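Local structure of D-alanine--D-alanine ligase (Coxiella burnetii, 3TQT) at residues A2-I7 with K36-V41; C101-V106 with Q346-A351; F184-S189 with M220-I225. The protein catalyses the ATP-dependent joining of two D-alanines into D-alanyl-D-alanine, a building block of peptidoglycan, with magnesium or manganese as cofactor. All blocks are in the same frame, centred on the assembly; numbering follows the deposited sequence.

Contacts 1 and 2 belong to one region, contact 3 to another. Strand 5-12 of contact 1 and strand 101-104 of contact 2 are neighbours in the same mixed sheet, and I348 of contact 2 packs on both I7 and Y37 of contact 1. Contact 2 is fully buried and wholly apolar, a helix against a sheet. Contact 1 is partly buried: main-chain hydrogen bonds between parallel strands, with side chains that differ on the two faces. Contact 3 lies on the opposite side of the chain's centre, its centre about 42 Å from that of contact 1. Its strands are antiparallel, and a lysine-glutamate salt bridge adds charge near the predicted magnesium sites.

Contact 1 of 3, residues A2-I7 with K36-V41; sequences AEKLHI and KYLISV
Strands 5-7 and 37-41 run parallel, with axes 4.6 Å apart at closest approach and 22° between their directions. Four main-chain hydrogen bonds alternate across the pair. L5 N donates to K36 O, and L38 N donates to L5 O from above the carbonyl plane. I7 N meets L38 O in the carbonyl plane. S40 N to I7 O is the shortest and straightest, at 2.8 Å and 175°, nearly along the C=O axis.

On the face of L5, Y37, I7 and I39, the Y37 ring is the main packing surface. I7 CG1, anti to the carbonyl carbon (chi1 -53°), lies 3.3 Å from Y37 CD1, and I7 CD1 follows towards Y37 CE1. I7 crosses the tyrosine obliquely, while L5 lies alongside it, L5 CB touching Y37 CD1. K36 CB sits over the centre of one Y37 ring face, 3.6 Å above its plane. Y37 OH is hydrogen-bonded to D345 OD1 of helix 340-370, and I348 of that helix packs on I7 and Y37.

The two strands and helix 18-31 form a right-handed beta-alpha-beta crossover in the Rossmann-like N-terminal domain. The helix reaches the I39 side chain through V29.

The other face carries H6 and L38, side by side and pointing the same way. L38 CD1 comes within 3.3 Å of H6 CE1. A water in the imidazole plane is hydrogen-bonded to H6 ND1 at 3.3 Å. That water donates to L38 O at 2.8 Å and is hydrogen-bonded to S40 OG. It thus ties H6 to backbone and side chain of the neighbouring strand. Where segment 2-7 enters the strand, the extended K4 chain crosses L38 at about a right angle. K4 CB rests 3.4 Å from K36 O, and K4 NZ is hydrogen-bonded to A34 O.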
loop_
_atom_site.group_PDB
_atom_site.type_symbol
_atom_site.label_atom_id
_atom_site.label_comp_id
_atom_site.label_asym_id
_atom_site.label_seq_id
_atom_site.Cartn_x
_atom_site.Cartn_y
_atom_site.Cartn_z
ATOM N N ALA A 2 -10.149 16.370 27.785
ATOM C CA ALA A 2 -8.733 16.653 27.564
ATOM C C ALA A 2 -8.513 18.079 27.061
ATOM O O ALA A 2 -9.232 18.549 26.183
ATOM C CB ALA A 2 -8.150 15.657 26.577
ATOM N N GLU A 3 -7.511 18.759 27.612
ATOM C CA GLU A 3 -7.147 20.089 27.133
ATOM C C GLU A 3 -6.156 20.048 25.959
ATOM O O GLU A 3 -6.025 21.022 25.210
ATOM C CB GLU A 3 -6.596 20.942 28.278
ATOM C CG GLU A 3 -7.563 21.095 29.431
ATOM C CD GLU A 3 -7.020 21.984 30.530
ATOM O OE1 GLU A 3 -5.800 22.255 30.530
ATOM O OE2 GLU A 3 -7.816 22.414 31.389
ATOM N N LYS A 4 -5.472 18.917 25.796
ATOM C CA LYS A 4 -4.490 18.766 24.723
ATOM C C LYS A 4 -4.748 17.514 23.887
ATOM O O LYS A 4 -5.371 16.556 24.346
ATOM C CB LYS A 4 -3.066 18.746 25.287
ATOM C CG LYS A 4 -2.715 19.993 26.072
ATOM C CD LYS A 4 -1.285 19.979 26.571
ATOM C CE LYS A 4 -0.990 21.215 27.425
ATOM N NZ LYS A 4 0.471 21.308 27.700
ATOM N N LEU A 5 -4.282 17.540 22.648
ATOM C CA LEU A 5 -4.376 16.384 21.783
ATOM C C LEU A 5 -3.175 15.512 22.070
ATOM O O LEU A 5 -2.065 16.020 22.199
ATOM C CB LEU A 5 -4.311 16.819 20.319
ATOM C CG LEU A 5 -5.547 17.508 19.761
ATOM C CD1 LEU A 5 -5.263 18.067 18.375
ATOM C CD2 LEU A 5 -6.690 16.510 19.719
ATOM N N HIS A 6 -3.388 14.207 22.154
ATOM C CA HIS A 6 -2.275 13.276 22.341
ATOM C C HIS A 6 -1.675 12.915 20.997
ATOM O O HIS A 6 -2.361 12.384 20.132
ATOM C CB HIS A 6 -2.746 11.993 23.020
ATOM C CG HIS A 6 -3.056 12.156 24.472
ATOM N ND1 HIS A 6 -2.103 11.998 25.455
ATOM C CD2 HIS A 6 -4.212 12.454 25.109
ATOM C CE1 HIS A 6 -2.657 12.195 26.638
ATOM N NE2 HIS A 6 -3.935 12.477 26.454
ATOM N N ILE A 7 -0.388 13.200 20.834
ATOM C CA ILE A 7 0.301 12.910 19.604
ATOM C C ILE A 7 1.345 11.842 19.907
ATOM O O ILE A 7 2.123 11.989 20.852
ATOM C CB ILE A 7 1.012 14.175 19.082
ATOM C CG1 ILE A 7 0.016 15.333 18.995
ATOM C CG2 ILE A 7 1.690 13.908 17.747
ATOM C CD1 ILE A 7 -1.106 15.103 17.992
ATOM N N LYS A 36 -0.318 22.687 22.709
ATOM C CA LYS A 36 -1.405 21.986 22.027
ATOM C C LYS A 36 -1.374 20.486 22.233
ATOM O O LYS A 36 -2.396 19.822 22.093
ATOM C CB LYS A 36 -1.341 22.242 20.522
ATOM C CG LYS A 36 -0.678 23.534 20.181
ATOM C CD LYS A 36 -1.654 24.524 19.629
ATOM C CE LYS A 36 -1.602 24.531 18.120
ATOM N NZ LYS A 36 -2.407 25.663 17.615
ATOM N N TYR A 37 -0.197 19.948 22.539
ATOM C CA TYR A 37 -0.003 18.507 22.436
ATOM C C TYR A 37 0.623 17.891 23.663
ATOM O O TYR A 37 1.529 18.464 24.260
ATOM C CB TYR A 37 0.889 18.182 21.236
ATOM C CG TYR A 37 0.422 18.823 19.961
ATOM C CD1 TYR A 37 -0.815 18.498 19.422
ATOM C CD2 TYR A 37 1.216 19.752 19.294
ATOM C CE1 TYR A 37 -1.255 19.074 18.256
ATOM C CE2 TYR A 37 0.776 20.344 18.128
ATOM C CZ TYR A 37 -0.459 19.996 17.612
ATOM O OH TYR A 37 -0.915 20.574 16.451
ATOM N N LEU A 38 0.129 16.714 24.026
ATOM C CA LEU A 38 0.845 15.845 24.941
ATOM C C LEU A 38 1.543 14.854 24.035
ATOM O O LEU A 38 0.896 14.115 23.294
ATOM C CB LEU A 38 -0.107 15.112 25.879
ATOM C CG LEU A 38 -0.738 15.963 26.972
ATOM C CD1 LEU A 38 -1.727 15.115 27.749
ATOM C CD2 LEU A 38 0.337 16.521 27.882
ATOM N N ILE A 39 2.866 14.856 24.079
ATOM C CA ILE A 39 3.649 14.113 23.111
ATOM C C ILE A 39 4.131 12.804 23.718
ATOM O O ILE A 39 4.678 12.790 24.826
ATOM C CB ILE A 39 4.853 14.959 22.657
ATOM C CG1 ILE A 39 4.366 16.302 22.117
ATOM C CG2 ILE A 39 5.719 14.202 21.631
ATOM C CD1 ILE A 39 5.421 17.372 22.090
ATOM N N SER A 40 3.883 11.707 23.007
ATOM C CA SER A 40 4.447 10.404 23.345
ATOM C C SER A 40 5.311 9.956 22.183
ATOM O O SER A 40 5.007 10.227 21.021
ATOM C CB SER A 40 3.343 9.369 23.593
ATOM O OG SER A 40 2.525 9.730 24.682
ATOM N N VAL A 41 6.398 9.268 22.485
ATOM C CA VAL A 41 7.263 8.763 21.426
ATOM C C VAL A 41 7.203 7.255 21.437
ATOM O O VAL A 41 7.349 6.629 22.487
ATOM C CB VAL A 41 8.716 9.218 21.612
ATOM C CG1 VAL A 41 9.584 8.710 20.453
ATOM C CG2 VAL A 41 8.763 10.730 21.704
HETATM O O HOH W 1 0.664 11.372 23.826
#

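Contact 2 of 3, residues C101-V106 with Q346-A351; sequences CVFPMV and QLIELA
Helix 340-370 packs here against the mixed sheet of the Rossmann-like N-terminal domain, meeting it at strand 101-104. The local axes are 8.9 Å apart at closest approach, with 121° between their directions. The long C-terminal helix thus packs on the N-terminal sheet, though about 240 residues of chain separate the two segments. The contact is apolar throughout and far from the ATP and magnesium sites.

The tight part lies at C101. Its SG is anti to the backbone N (chi1 -178°), and the CB of C101 points toward the helix. SG therefore reaches A351 CB at 3.6 Å. I348 CG2 is a looser neighbour of the same sulfur, at 4.2 Å. I7 of strand 5-12 packs on both C101 and I348, so the sulfur sits among apolar side chains.

The F103 end is looser between these two segments, though still buried. The ring tip approaches one leucine branch, while I348 CG1 stays 4.4 Å from F103 CD1. V9 and I28 also touch the phenylalanine, and L235 of strand 228-236 packs on L347. On the side of the helix away from the strand, E349 is exposed to solvent. F103 and L347 cross at about a right angle, and their one close meeting is F103 CZ against L347 CD1 at 3.8 Å.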
loop_
_atom_site.group_PDB
_atom_site.type_symbol
_atom_site.label_atom_id
_atom_site.label_comp_id
_atom_site.label_asym_id
_atom_site.label_seq_id
_atom_site.Cartn_x
_atom_site.Cartn_y
_atom_site.Cartn_z
ATOM N N CYS A 101 -3.579 11.259 17.362
ATOM C CA CYS A 101 -2.992 11.310 16.038
ATOM C C CYS A 101 -1.577 10.776 16.104
ATOM O O CYS A 101 -0.852 11.002 17.078
ATOM C CB CYS A 101 -3.018 12.738 15.475
ATOM S SG CYS A 101 -2.357 12.897 13.785
ATOM N N VAL A 102 -1.194 10.039 15.072
ATOM C CA VAL A 102 0.124 9.427 15.031
ATOM C C VAL A 102 0.960 10.110 13.966
ATOM O O VAL A 102 0.467 10.434 12.891
ATOM C CB VAL A 102 0.018 7.915 14.751
ATOM C CG1 VAL A 102 1.386 7.310 14.544
ATOM C CG2 VAL A 102 -0.738 7.224 15.891
ATOM N N PHE A 103 2.225 10.351 14.284
ATOM C CA PHE A 103 3.131 10.958 13.342
ATOM C C PHE A 103 4.145 9.884 12.974
ATOM O O PHE A 103 5.109 9.673 13.693
ATOM C CB PHE A 103 3.823 12.146 14.014
ATOM C CG PHE A 103 4.149 13.275 13.080
ATOM C CD1 PHE A 103 3.653 14.549 13.313
ATOM C CD2 PHE A 103 4.934 13.060 11.963
ATOM C CE1 PHE A 103 3.953 15.580 12.457
ATOM C CE2 PHE A 103 5.242 14.091 11.110
ATOM C CZ PHE A 103 4.749 15.351 11.358
ATOM N N PRO A 104 3.899 9.162 11.869
ATOM C CA PRO A 104 4.825 8.104 11.497
ATOM C C PRO A 104 6.112 8.782 11.029
ATOM O O PRO A 104 6.077 9.613 10.115
ATOM C CB PRO A 104 4.118 7.399 10.327
ATOM C CG PRO A 104 2.779 8.038 10.197
ATOM C CD PRO A 104 2.856 9.368 10.854
ATOM N N MET A 105 7.232 8.482 11.672
ATOM C CA MET A 105 8.459 9.152 11.288
ATOM C C MET A 105 9.544 8.111 11.168
ATOM O O MET A 105 10.693 8.337 11.532
ATOM C CB MET A 105 8.820 10.271 12.268
ATOM C CG MET A 105 9.958 11.194 11.802
ATOM S SD MET A 105 9.850 11.787 10.085
ATOM C CE MET A 105 8.138 12.348 10.021
ATOM N N VAL A 106 9.142 6.956 10.657
ATOM C CA VAL A 106 10.076 5.919 10.273
ATOM C C VAL A 106 10.341 6.052 8.776
ATOM O O VAL A 106 9.416 5.945 7.963
ATOM C CB VAL A 106 9.508 4.528 10.581
ATOM C CG1 VAL A 106 10.405 3.448 9.984
ATOM C CG2 VAL A 106 9.357 4.343 12.079
ATOM N N GLN A 346 -0.268 21.896 10.984
ATOM C CA GLN A 346 -1.008 21.646 9.752
ATOM C C GLN A 346 -1.017 20.163 9.386
ATOM O O GLN A 346 -2.055 19.612 9.002
ATOM C CB GLN A 346 -0.461 22.528 8.622
ATOM C CG GLN A 346 -0.794 24.005 8.906
ATOM C CD GLN A 346 -0.546 24.931 7.736
ATOM O OE1 GLN A 346 -0.508 24.503 6.583
ATOM N NE2 GLN A 346 -0.391 26.221 8.030
ATOM N N LEU A 347 0.124 19.501 9.543
ATOM C CA LEU A 347 0.177 18.070 9.253
ATOM C C LEU A 347 -0.765 17.289 10.171
ATOM O O LEU A 347 -1.458 16.375 9.727
ATOM C CB LEU A 347 1.608 17.548 9.364
ATOM C CG LEU A 347 2.523 18.024 8.232
ATOM C CD1 LEU A 347 3.976 17.804 8.614
ATOM C CD2 LEU A 347 2.167 17.292 6.943
ATOM N N ILE A 348 -0.792 17.652 11.447
ATOM C CA ILE A 348 -1.698 16.986 12.378
ATOM C C ILE A 348 -3.162 17.279 12.025
ATOM O O ILE A 348 -3.998 16.378 12.020
ATOM C CB ILE A 348 -1.373 17.364 13.841
ATOM C CG1 ILE A 348 -0.060 16.693 14.271
ATOM C CG2 ILE A 348 -2.519 17.000 14.775
ATOM C CD1 ILE A 348 0.566 17.310 15.514
ATOM N N GLU A 349 -3.474 18.534 11.720
ATOM C CA GLU A 349 -4.839 18.890 11.347
ATOM C C GLU A 349 -5.296 18.141 10.088
ATOM O O GLU A 349 -6.410 17.623 10.045
ATOM C CB GLU A 349 -4.974 20.406 11.158
ATOM C CG GLU A 349 -5.006 21.190 12.477
ATOM C CD GLU A 349 -4.437 22.603 12.346
ATOM O OE1 GLU A 349 -4.223 23.066 11.207
ATOM O OE2 GLU A 349 -4.187 23.248 13.388
ATOM N N LEU A 350 -4.432 18.098 9.079
ATOM C CA LEU A 350 -4.706 17.376 7.843
ATOM C C LEU A 350 -4.945 15.899 8.102
ATOM O O LEU A 350 -5.828 15.294 7.510
ATOM C CB LEU A 350 -3.532 17.511 6.877
ATOM C CG LEU A 350 -3.327 18.885 6.229
ATOM C CD1 LEU A 350 -1.956 18.955 5.578
ATOM C CD2 LEU A 350 -4.414 19.155 5.209
ATOM N N ALA A 351 -4.125 15.324 8.973
ATOM C CA ALA A 351 -4.250 13.924 9.357
ATOM C C ALA A 351 -5.622 13.649 9.975
ATOM O O ALA A 351 -6.303 12.685 9.613
ATOM C CB ALA A 351 -3.116 13.540 10.346
#

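Contact 3 of 3, residues F184-S189 with M220-I225; sequences FVKAVS and MVEPRI
K186 NZ and E222 OE1 form a salt bridge of 3.0 Å across the strand pair. The ammonium meets this oxygen from above the carboxylate plane, 37° out of it. The K186 chain is extended until a bend at chi4 (64°) turns NZ to the glutamate, and the two side chains cross at about a right angle. K186 CE, next to the ammonium, also lies 3.3 Å from E222 OE1. E222 OE2 has its own salt bridge to K145 of helix 141-150. The buried carboxylate is thus held between two lysines, which would probably favour its charged form.

Four backbone hydrogen bonds join the antiparallel strands. F184 and E222 exchange two, the shorter being F184 N to E222 O at 2.7 Å. K186 and M220 exchange two more, both nearly along the C=O axes. Between them V185 and V221 form the non-hydrogen-bonded pair. V221 CA closes to 3.1 Å from F184 O in a CA-H...O contact.

Packing differs on the two faces. The valines V185 and V221 meet loosely through their CG2 atoms, and F205 of helix 202-212 touches both. On the face of F184, K186, M220 and E222, M220 CG takes the crowded position between backbone N and carbonyl carbon, 3.9 Å from K186 CB. M220 SD reaches V188 beyond the strand end. Past P223, R224 CG lies 3.7 Å from F184 CE2. A bend at chi3 carries the guanidinium away from the ring, and R224 NE forms a salt bridge with E182 OE1.

These are the two central strands of a four-stranded antiparallel sheet of the ATP-grasp fold. Both segments fall in the predicted ATP-binding region, and the K186 side chain is about 7 Å from that of E316, a predicted magnesium ligand.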
loop_
_atom_site.group_PDB
_atom_site.type_symbol
_atom_site.label_atom_id
_atom_site.label_comp_id
_atom_site.label_asym_id
_atom_site.label_seq_id
_atom_site.Cartn_x
_atom_site.Cartn_y
_atom_site.Cartn_z
ATOM N N PHE A 184 22.426 4.403 -14.052
ATOM C CA PHE A 184 22.289 4.019 -12.661
ATOM C C PHE A 184 21.524 2.711 -12.569
ATOM O O PHE A 184 20.483 2.544 -13.206
ATOM C CB PHE A 184 21.533 5.096 -11.878
ATOM C CG PHE A 184 22.344 6.314 -11.618
ATOM C CD1 PHE A 184 23.572 6.210 -10.987
ATOM C CD2 PHE A 184 21.900 7.561 -12.017
ATOM C CE1 PHE A 184 24.344 7.331 -10.755
ATOM C CE2 PHE A 184 22.670 8.694 -11.779
ATOM C CZ PHE A 184 23.893 8.573 -11.151
ATOM N N VAL A 185 22.036 1.789 -11.770
ATOM C CA VAL A 185 21.273 0.596 -11.435
ATOM C C VAL A 185 20.856 0.739 -9.982
ATOM O O VAL A 185 21.705 0.775 -9.097
ATOM C CB VAL A 185 22.096 -0.687 -11.664
ATOM C CG1 VAL A 185 21.296 -1.932 -11.248
ATOM C CG2 VAL A 185 22.523 -0.775 -13.134
ATOM N N LYS A 186 19.545 0.836 -9.758
ATOM C CA LYS A 186 18.965 1.243 -8.480
ATOM C C LYS A 186 17.957 0.209 -7.979
ATOM O O LYS A 186 17.135 -0.268 -8.751
ATOM C CB LYS A 186 18.142 2.526 -8.673
ATOM C CG LYS A 186 18.891 3.823 -8.865
ATOM C CD LYS A 186 17.863 4.967 -8.881
ATOM C CE LYS A 186 18.500 6.342 -8.751
ATOM N NZ LYS A 186 19.390 6.672 -9.905
ATOM N N ALA A 187 17.977 -0.099 -6.686
ATOM C CA ALA A 187 16.849 -0.820 -6.108
ATOM C C ALA A 187 15.595 0.036 -6.300
ATOM O O ALA A 187 15.649 1.269 -6.177
ATOM C CB ALA A 187 17.089 -1.083 -4.629
ATOM N N VAL A 188 14.470 -0.588 -6.606
ATOM C CA VAL A 188 13.229 0.187 -6.758
ATOM C C VAL A 188 12.772 0.805 -5.442
ATOM O O VAL A 188 12.180 1.881 -5.424
ATOM C CB VAL A 188 12.057 -0.644 -7.343
ATOM C CG1 VAL A 188 12.363 -1.098 -8.766
ATOM C CG2 VAL A 188 11.728 -1.817 -6.426
ATOM N N SER A 189 13.061 0.144 -4.331
ATOM C CA SER A 189 12.424 0.545 -3.085
ATOM C C SER A 189 13.395 0.763 -1.938
ATOM O O SER A 189 12.983 0.805 -0.785
ATOM C CB SER A 189 11.391 -0.508 -2.673
ATOM O OG SER A 189 12.044 -1.699 -2.267
ATOM N N MET A 220 15.544 -0.810 -11.055
ATOM C CA MET A 220 15.304 0.039 -12.186
ATOM C C MET A 220 16.629 0.601 -12.640
ATOM O O MET A 220 17.511 0.913 -11.834
ATOM C CB MET A 220 14.331 1.163 -11.823
ATOM C CG MET A 220 14.769 2.032 -10.659
ATOM S SD MET A 220 13.340 2.844 -9.921
ATOM C CE MET A 220 12.734 3.781 -11.327
ATOM N N VAL A 221 16.761 0.707 -13.949
ATOM C CA VAL A 221 17.922 1.319 -14.551
ATOM C C VAL A 221 17.481 2.690 -15.020
ATOM O O VAL A 221 16.370 2.847 -15.549
ATOM C CB VAL A 221 18.423 0.476 -15.735
ATOM C CG1 VAL A 221 19.735 1.043 -16.294
ATOM C CG2 VAL A 221 18.602 -0.986 -15.306
ATOM N N GLU A 222 18.342 3.679 -14.808
ATOM C CA GLU A 222 18.050 5.047 -15.211
ATOM C C GLU A 222 19.244 5.657 -15.908
ATOM O O GLU A 222 20.387 5.328 -15.599
ATOM C CB GLU A 222 17.678 5.905 -13.992
ATOM C CG GLU A 222 16.309 5.570 -13.407
ATOM C CD GLU A 222 16.009 6.338 -12.118
ATOM O OE1 GLU A 222 16.925 6.988 -11.583
ATOM O OE2 GLU A 222 14.856 6.284 -11.642
ATOM N N PRO A 223 18.989 6.553 -16.858
ATOM C CA PRO A 223 20.119 7.254 -17.464
ATOM C C PRO A 223 20.674 8.252 -16.468
ATOM O O PRO A 223 19.900 8.844 -15.722
ATOM C CB PRO A 223 19.453 8.022 -18.597
ATOM C CG PRO A 223 18.083 8.319 -18.039
ATOM C CD PRO A 223 17.699 7.050 -17.361
ATOM N N ARG A 224 21.988 8.445 -16.442
ATOM C CA ARG A 224 22.535 9.555 -15.673
ATOM C C ARG A 224 22.246 10.862 -16.406
ATOM O O ARG A 224 22.726 11.093 -17.511
ATOM C CB ARG A 224 24.033 9.399 -15.414
ATOM C CG ARG A 224 24.566 10.425 -14.417
ATOM C CD ARG A 224 26.051 10.257 -14.152
ATOM N NE ARG A 224 26.840 10.320 -15.382
ATOM C CZ ARG A 224 27.322 11.440 -15.915
ATOM N NH1 ARG A 224 27.100 12.611 -15.330
ATOM N NH2 ARG A 224 28.029 11.385 -17.037
ATOM N N ILE A 225 21.444 11.700 -15.768
ATOM C CA ILE A 225 20.926 12.928 -16.348
ATOM C C ILE A 225 21.778 14.109 -15.893
ATOM O O ILE A 225 22.046 14.251 -14.698
ATOM C CB ILE A 225 19.469 13.157 -15.848
ATOM C CG1 ILE A 225 18.496 12.205 -16.552
ATOM C CG2 ILE A 225 19.037 14.601 -16.033
ATOM C CD1 ILE A 225 18.606 12.227 -18.064
#